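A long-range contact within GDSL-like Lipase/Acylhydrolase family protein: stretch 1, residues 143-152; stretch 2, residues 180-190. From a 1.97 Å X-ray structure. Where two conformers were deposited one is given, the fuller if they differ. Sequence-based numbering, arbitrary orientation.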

# COMPACT_ATOMS: atom_id res chain seq x y z
N ILE A 143 -9.74 -13.79 -13.39
CA ILE A 143 -9.51 -15.10 -14.01
C ILE A 143 -10.30 -16.24 -13.35
O ILE A 143 -9.88 -17.40 -13.44
CB ILE A 143 -8.01 -15.48 -14.01
CG1 ILE A 143 -7.45 -15.47 -12.58
CG2 ILE A 143 -7.21 -14.55 -14.93
CD1 ILE A 143 -6.27 -16.40 -12.37
N ALA A 144 -11.42 -15.91 -12.70
CA ALA A 144 -12.31 -16.85 -12.00
C ALA A 144 -11.92 -18.34 -11.83
O ALA A 144 -12.76 -19.24 -11.92
CB ALA A 144 -13.74 -16.74 -12.54
N SER A 145 -10.64 -18.59 -11.59
CA SER A 145 -10.19 -19.88 -11.11
C SER A 145 -9.98 -19.71 -9.61
O SER A 145 -9.80 -18.59 -9.13
CB SER A 145 -8.89 -20.32 -11.79
OG SER A 145 -7.86 -19.38 -11.58
N LYS A 146 -10.00 -20.82 -8.87
CA LYS A 146 -9.90 -20.78 -7.42
C LYS A 146 -8.64 -20.04 -6.95
O LYS A 146 -7.52 -20.47 -7.25
CB LYS A 146 -9.93 -22.20 -6.85
CG LYS A 146 -11.16 -23.00 -7.26
CD LYS A 146 -11.10 -24.43 -6.74
CE LYS A 146 -12.31 -25.22 -7.21
NZ LYS A 146 -12.39 -25.27 -8.70
N GLN A 147 -8.84 -18.95 -6.22
CA GLN A 147 -7.71 -18.18 -5.69
C GLN A 147 -7.38 -18.63 -4.27
O GLN A 147 -8.19 -19.25 -3.58
CB GLN A 147 -8.05 -16.69 -5.66
CG GLN A 147 -8.73 -16.14 -6.91
CD GLN A 147 -7.75 -15.62 -7.95
OE1 GLN A 147 -6.69 -15.07 -7.63
NE2 GLN A 147 -8.11 -15.79 -9.22
N ARG A 148 -6.17 -18.32 -3.84
CA ARG A 148 -5.81 -18.41 -2.45
C ARG A 148 -6.41 -17.18 -1.80
O ARG A 148 -6.30 -16.07 -2.34
CB ARG A 148 -4.29 -18.40 -2.28
CG ARG A 148 -3.60 -19.54 -3.01
CD ARG A 148 -2.09 -19.34 -3.05
NE ARG A 148 -1.43 -20.48 -3.67
CZ ARG A 148 -0.21 -20.45 -4.18
NH1 ARG A 148 0.49 -19.32 -4.15
NH2 ARG A 148 0.31 -21.55 -4.73
N VAL A 149 -7.07 -17.37 -0.67
CA VAL A 149 -7.72 -16.27 0.02
C VAL A 149 -7.30 -16.27 1.48
O VAL A 149 -7.37 -17.30 2.16
CB VAL A 149 -9.26 -16.36 -0.08
CG1 VAL A 149 -9.92 -15.22 0.70
CG2 VAL A 149 -9.67 -16.33 -1.53
N SER A 150 -6.85 -15.11 1.94
CA SER A 150 -6.56 -14.90 3.34
C SER A 150 -7.31 -13.63 3.79
O SER A 150 -7.51 -12.71 2.99
CB SER A 150 -5.06 -14.73 3.56
OG SER A 150 -4.37 -15.95 3.35
N LEU A 151 -7.75 -13.58 5.05
CA LEU A 151 -8.43 -12.39 5.54
C LEU A 151 -7.94 -12.02 6.92
O LEU A 151 -7.91 -12.87 7.81
CB LEU A 151 -9.94 -12.61 5.67
CG LEU A 151 -10.83 -13.37 4.70
CD1 LEU A 151 -10.56 -14.87 4.75
CD2 LEU A 151 -12.27 -13.08 5.08
N PHE A 152 -7.61 -10.75 7.14
CA PHE A 152 -7.48 -10.30 8.52
C PHE A 152 -8.89 -10.26 9.11
O PHE A 152 -9.81 -9.74 8.49
CB PHE A 152 -6.83 -8.91 8.61
CG PHE A 152 -5.35 -8.92 8.36
CD1 PHE A 152 -4.46 -9.12 9.41
CD2 PHE A 152 -4.84 -8.72 7.09
CE1 PHE A 152 -3.09 -9.12 9.19
CE2 PHE A 152 -3.46 -8.72 6.86
CZ PHE A 152 -2.59 -8.92 7.92
N ASP A 180 -7.02 -18.42 6.63
CA ASP A 180 -6.59 -18.92 5.33
C ASP A 180 -7.62 -19.89 4.73
O ASP A 180 -8.05 -20.83 5.40
CB ASP A 180 -5.24 -19.65 5.46
CG ASP A 180 -4.15 -18.77 6.04
OD1 ASP A 180 -4.16 -17.55 5.79
OD2 ASP A 180 -3.27 -19.32 6.73
N THR A 181 -8.01 -19.66 3.49
CA THR A 181 -8.91 -20.58 2.81
C THR A 181 -8.71 -20.46 1.31
O THR A 181 -7.77 -19.81 0.86
CB THR A 181 -10.40 -20.34 3.21
OG1 THR A 181 -11.21 -21.42 2.72
CG2 THR A 181 -10.92 -19.01 2.67
N GLY A 182 -9.57 -21.11 0.54
CA GLY A 182 -9.50 -21.03 -0.90
C GLY A 182 -10.87 -20.85 -1.52
O GLY A 182 -11.85 -21.44 -1.06
N ALA A 183 -10.94 -20.04 -2.56
CA ALA A 183 -12.19 -19.81 -3.27
C ALA A 183 -11.91 -19.11 -4.59
O ALA A 183 -10.79 -18.67 -4.83
CB ALA A 183 -13.14 -18.97 -2.42
N ALA A 184 -12.93 -18.99 -5.42
CA ALA A 184 -12.79 -18.28 -6.68
C ALA A 184 -13.43 -16.90 -6.58
O ALA A 184 -14.03 -16.55 -5.56
CB ALA A 184 -13.41 -19.08 -7.82
N LEU A 185 -13.28 -16.11 -7.63
CA LEU A 185 -13.99 -14.84 -7.76
C LEU A 185 -15.14 -15.04 -8.75
O LEU A 185 -14.97 -15.76 -9.73
CB LEU A 185 -13.04 -13.73 -8.21
CG LEU A 185 -12.08 -13.23 -7.12
CD1 LEU A 185 -10.85 -12.58 -7.71
CD2 LEU A 185 -12.79 -12.24 -6.22
N PRO A 186 -16.31 -14.43 -8.50
CA PRO A 186 -16.68 -13.55 -7.38
C PRO A 186 -16.65 -14.27 -6.03
O PRO A 186 -16.93 -15.45 -5.94
CB PRO A 186 -18.12 -13.14 -7.71
CG PRO A 186 -18.25 -13.35 -9.17
CD PRO A 186 -17.41 -14.55 -9.48
N LEU A 187 -16.29 -13.52 -5.00
CA LEU A 187 -16.06 -14.07 -3.68
C LEU A 187 -17.15 -13.53 -2.77
O LEU A 187 -17.27 -12.33 -2.63
CB LEU A 187 -14.70 -13.57 -3.17
CG LEU A 187 -14.18 -14.08 -1.83
CD1 LEU A 187 -14.06 -15.56 -1.95
CD2 LEU A 187 -12.82 -13.47 -1.52
N THR A 188 -17.92 -14.42 -2.16
CA THR A 188 -19.00 -14.01 -1.27
C THR A 188 -18.75 -14.49 0.14
O THR A 188 -18.55 -15.68 0.38
CB THR A 188 -20.36 -14.50 -1.78
OG1 THR A 188 -20.64 -13.89 -3.04
CG2 THR A 188 -21.48 -14.14 -0.80
N ILE A 189 -18.75 -13.55 1.09
CA ILE A 189 -18.46 -13.84 2.47
C ILE A 189 -19.67 -13.50 3.33
O ILE A 189 -20.18 -12.37 3.28
CB ILE A 189 -17.24 -13.03 2.96
CG1 ILE A 189 -16.03 -13.31 2.05
CG2 ILE A 189 -16.91 -13.36 4.41
CD1 ILE A 189 -14.90 -12.32 2.22
N HIS A 190 -20.12 -14.48 4.11
CA HIS A 190 -21.33 -14.36 4.91
C HIS A 190 -20.97 -14.47 6.38
O HIS A 190 -20.22 -15.36 6.77
CB HIS A 190 -22.32 -15.50 4.55
CG HIS A 190 -23.03 -15.30 3.25
ND1 HIS A 190 -23.64 -16.34 2.57
CD2 HIS A 190 -23.25 -14.19 2.51
CE1 HIS A 190 -24.20 -15.87 1.47
NE2 HIS A 190 -23.97 -14.57 1.41

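The strand of Gln147 to Phe152 and that of Asp180 to Ala183 lie side by side and run antiparallel, their N-to-C directions 142° apart and their axes approaching to 4.6 Å. The register alternates. Gln147 with Ala183 and Val149 with Thr181 are the hydrogen-bonded pairs, each closed by two backbone bonds; Arg148 with Gly182 lies between them and Ser150 with Asp180 comes after, both non-hydrogen-bonded. At Val149 the ring is regular: Val149 N to Thr181 O is 3.0 Å and Thr181 N to Val149 O 2.8 Å. At Gln147 it is lopsided, with Ala183 N to Gln147 O at 3.0 Å but Gln147 N to Ala183 O at a very short 2.4 Å.

On the face of Val149 and Ala183, which also carries Gln147 and Thr181, small and branched apolar groups pack: Val149 CG2 lies 4.5 Å from Ala183 CB, and Val149 CG1 reaches Leu187 CD2 at 4.0 Å, off the face of the ladder rather than along it. Leu151 extends this pattern, its CD2 4.0 Å from Ile189 CD1. On the other face Ser150 OG donates to Asp180 OD1 at 2.9 Å, a hydroxyl donating to one carboxylate oxygen. Gly182 presents no side chain opposite Arg148; its CA makes a CA-H...O contact with Gln147 O at 3.5 Å.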